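Local coordinates for protein acyltransferase (PDB 5UG1) that probably transfers acetyl groups onto the O-6 hydroxyls of peptidoglycan muramoyl residues in the pneumococcal cell wall, as a peptidoglycan O-acetyltransferase, at residues A20-L25 and Y160-A165. Sequence-based numbering, arbitrary orientation.
Sequences ALQTAL and YADTIA
Ala161 pushes its methyl into the side of the helix that ends in segment 20-25. Its CB lies 3.5 Å from Ala20 O, with the methyls of Ala20 and Ala24 also against it. The small side chains let the two backbones come near, and the CA atoms of Leu21 and Ala161 are 4.7 Å apart. Leu21 flanks this point on the sheet side. With CG anti to its own carbonyl carbon (chi1 -79°), its side chain reaches Ala161. CD2 rests 3.6 Å from Ala161 CA and also meets Ile164 CD1. CD1 comes to the edge of the Tyr160 ring, 4.2 Å from CE1. One turn on, Leu25 lies across Ile164 at about a right angle. Leu25 CD1 touches Ile164 CG2, and Leu25 CD2 sits 3.7 Å from Ala165 CB. The axes of helix segments 20-24 and 160-165 cross at -42°, running broadly the same way. Leu21 and Ile164 both touch Leu8 of strand 6-10, so the two helices pack together on one face of the parallel sheet. Tyr160 also meets Trp127 edge-to-face. At the outer margin Asp162 OD2 forms a salt bridge with Lys158, while OD1 lies near the Ala24 methyl. The side-chain contacts are almost all apolar, so close van der Waals fit and burial hold the segments together.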
ATOM      1  N   ALA A  20     -12.264  -7.276   2.743  1.00 28.20           N
ATOM      2  CA  ALA A  20     -12.803  -6.029   2.208  1.00 27.14           C
ATOM      3  C   ALA A  20     -12.124  -5.672   0.892  1.00 25.05           C
ATOM      4  O   ALA A  20     -12.779  -5.214  -0.048  1.00 29.75           O
ATOM      5  CB  ALA A  20     -12.647  -4.899   3.229  1.00 26.30           C
ATOM      6  N   LEU A  21     -10.815  -5.904   0.804  1.00 22.88           N
ATOM      7  CA  LEU A  21     -10.091  -5.661  -0.439  1.00 23.35           C
ATOM      8  C   LEU A  21     -10.670  -6.487  -1.577  1.00 23.66           C
ATOM      9  O   LEU A  21     -10.951  -5.958  -2.657  1.00 23.57           O
ATOM     10  CB  LEU A  21      -8.605  -5.978  -0.245  1.00 22.54           C
ATOM     11  CG  LEU A  21      -7.803  -4.900   0.480  1.00 21.30           C
ATOM     12  CD1 LEU A  21      -6.412  -5.407   0.818  1.00 16.63           C
ATOM     13  CD2 LEU A  21      -7.738  -3.632  -0.371  1.00 17.67           C
ATOM     14  N   GLN A  22     -10.848  -7.795  -1.344  1.00 29.98           N
ATOM     15  CA  GLN A  22     -11.380  -8.690  -2.370  1.00 31.05           C
ATOM     16  C   GLN A  22     -12.801  -8.314  -2.752  1.00 26.36           C
ATOM     17  O   GLN A  22     -13.192  -8.439  -3.916  1.00 37.56           O
ATOM     18  CB  GLN A  22     -11.350 -10.137  -1.882  1.00 30.09           C
ATOM     19  CG  GLN A  22     -11.323 -11.142  -3.011  1.00 28.73           C
ATOM     20  CD  GLN A  22     -10.032 -11.064  -3.786  1.00 31.84           C
ATOM     21  OE1 GLN A  22      -8.996 -11.563  -3.338  1.00 34.18           O
ATOM     22  NE2 GLN A  22     -10.074 -10.410  -4.945  1.00 30.37           N
ATOM     23  N   THR A  23     -13.591  -7.866  -1.778  1.00 29.14           N
ATOM     24  CA  THR A  23     -14.964  -7.449  -2.054  1.00 30.64           C
ATOM     25  C   THR A  23     -14.991  -6.165  -2.870  1.00 30.43           C
ATOM     26  O   THR A  23     -15.773  -6.041  -3.818  1.00 37.42           O
ATOM     27  CB  THR A  23     -15.721  -7.286  -0.733  1.00 34.23           C
ATOM     28  OG1 THR A  23     -15.845  -8.571  -0.115  1.00 39.25           O
ATOM     29  CG2 THR A  23     -17.115  -6.708  -0.952  1.00 38.92           C
ATOM     30  N   ALA A  24     -14.116  -5.211  -2.541  1.00 28.22           N
ATOM     31  CA  ALA A  24     -14.102  -3.943  -3.254  1.00 32.28           C
ATOM     32  C   ALA A  24     -13.411  -4.057  -4.602  1.00 30.04           C
ATOM     33  O   ALA A  24     -13.714  -3.283  -5.514  1.00 37.00           O
ATOM     34  CB  ALA A  24     -13.420  -2.869  -2.407  1.00 32.43           C
ATOM     35  N   LEU A  25     -12.502  -5.014  -4.751  1.00 27.05           N
ATOM     36  CA  LEU A  25     -11.721  -5.192  -5.974  1.00 24.18           C
ATOM     37  C   LEU A  25     -11.863  -6.624  -6.481  1.00 25.96           C
ATOM     38  O   LEU A  25     -10.884  -7.384  -6.499  1.00 24.75           O
ATOM     39  CB  LEU A  25     -10.250  -4.861  -5.716  1.00 28.41           C
ATOM     40  CG  LEU A  25      -9.950  -3.524  -5.042  1.00 30.05           C
ATOM     41  CD1 LEU A  25      -8.452  -3.372  -4.808  1.00 26.47           C
ATOM     42  CD2 LEU A  25     -10.477  -2.393  -5.890  1.00 26.04           C
ATOM     43  N   TYR A 160      -9.993   1.091   4.373  1.00 19.42           N
ATOM     44  CA  TYR A 160      -8.714   0.738   3.782  1.00 18.96           C
ATOM     45  C   TYR A 160      -8.898   0.269   2.344  1.00 23.58           C
ATOM     46  O   TYR A 160      -8.200   0.737   1.438  1.00 23.22           O
ATOM     47  CB  TYR A 160      -8.036  -0.324   4.642  1.00 17.80           C
ATOM     48  CG  TYR A 160      -6.628  -0.707   4.232  1.00 17.31           C
ATOM     49  CD1 TYR A 160      -6.407  -1.670   3.258  1.00 22.82           C
ATOM     50  CD2 TYR A 160      -5.525  -0.128   4.844  1.00 18.36           C
ATOM     51  CE1 TYR A 160      -5.130  -2.043   2.884  1.00 21.62           C
ATOM     52  CE2 TYR A 160      -4.230  -0.499   4.480  1.00 20.40           C
ATOM     53  CZ  TYR A 160      -4.042  -1.460   3.498  1.00 26.76           C
ATOM     54  OH  TYR A 160      -2.770  -1.838   3.122  1.00 26.79           O
ATOM     55  N   ALA A 161      -9.863  -0.621   2.106  1.00 21.93           N
ATOM     56  CA  ALA A 161     -10.081  -1.108   0.750  1.00 24.12           C
ATOM     57  C   ALA A 161     -10.531   0.014  -0.182  1.00 27.62           C
ATOM     58  O   ALA A 161     -10.075   0.097  -1.329  1.00 27.49           O
ATOM     59  CB  ALA A 161     -11.101  -2.246   0.759  1.00 23.09           C
ATOM     60  N   ASP A 162     -11.420   0.895   0.293  1.00 24.94           N
ATOM     61  CA  ASP A 162     -11.931   1.959  -0.572  1.00 23.24           C
ATOM     62  C   ASP A 162     -10.848   2.966  -0.933  1.00 30.30           C
ATOM     63  O   ASP A 162     -10.902   3.569  -2.012  1.00 29.33           O
ATOM     64  CB  ASP A 162     -13.103   2.673   0.087  1.00 31.53           C
ATOM     65  CG  ASP A 162     -14.385   1.845   0.062  1.00 50.17           C
ATOM     66  OD1 ASP A 162     -14.503   0.938  -0.796  1.00 54.48           O
ATOM     67  OD2 ASP A 162     -15.275   2.106   0.903  1.00 56.63           O
ATOM     68  N   THR A 163      -9.875   3.173  -0.045  1.00 26.98           N
ATOM     69  CA  THR A 163      -8.766   4.064  -0.360  1.00 26.31           C
ATOM     70  C   THR A 163      -7.995   3.555  -1.568  1.00 22.68           C
ATOM     71  O   THR A 163      -7.665   4.319  -2.480  1.00 21.45           O
ATOM     72  CB  THR A 163      -7.845   4.193   0.854  1.00 30.42           C
ATOM     73  OG1 THR A 163      -8.607   4.641   1.981  1.00 31.01           O
ATOM     74  CG2 THR A 163      -6.737   5.199   0.576  1.00 31.17           C
ATOM     75  N   ILE A 164      -7.715   2.250  -1.595  1.00 23.67           N
ATOM     76  CA  ILE A 164      -6.982   1.661  -2.711  1.00 25.39           C
ATOM     77  C   ILE A 164      -7.845   1.637  -3.973  1.00 24.89           C
ATOM     78  O   ILE A 164      -7.367   1.943  -5.072  1.00 28.38           O
ATOM     79  CB  ILE A 164      -6.468   0.264  -2.304  1.00 26.94           C
ATOM     80  CG1 ILE A 164      -5.327   0.430  -1.285  1.00 23.85           C
ATOM     81  CG2 ILE A 164      -5.995  -0.554  -3.508  1.00 21.48           C
ATOM     82  CD1 ILE A 164      -4.998  -0.830  -0.532  1.00 20.56           C
ATOM     83  N   ALA A 165      -9.132   1.301  -3.840  1.00 24.07           N
ATOM     84  CA  ALA A 165     -10.019   1.354  -5.001  1.00 23.75           C
ATOM     85  C   ALA A 165     -10.026   2.746  -5.620  1.00 27.41           C
ATOM     86  O   ALA A 165      -9.981   2.891  -6.849  1.00 26.45           O
ATOM     87  CB  ALA A 165     -11.440   0.941  -4.612  1.00 26.19           C
TER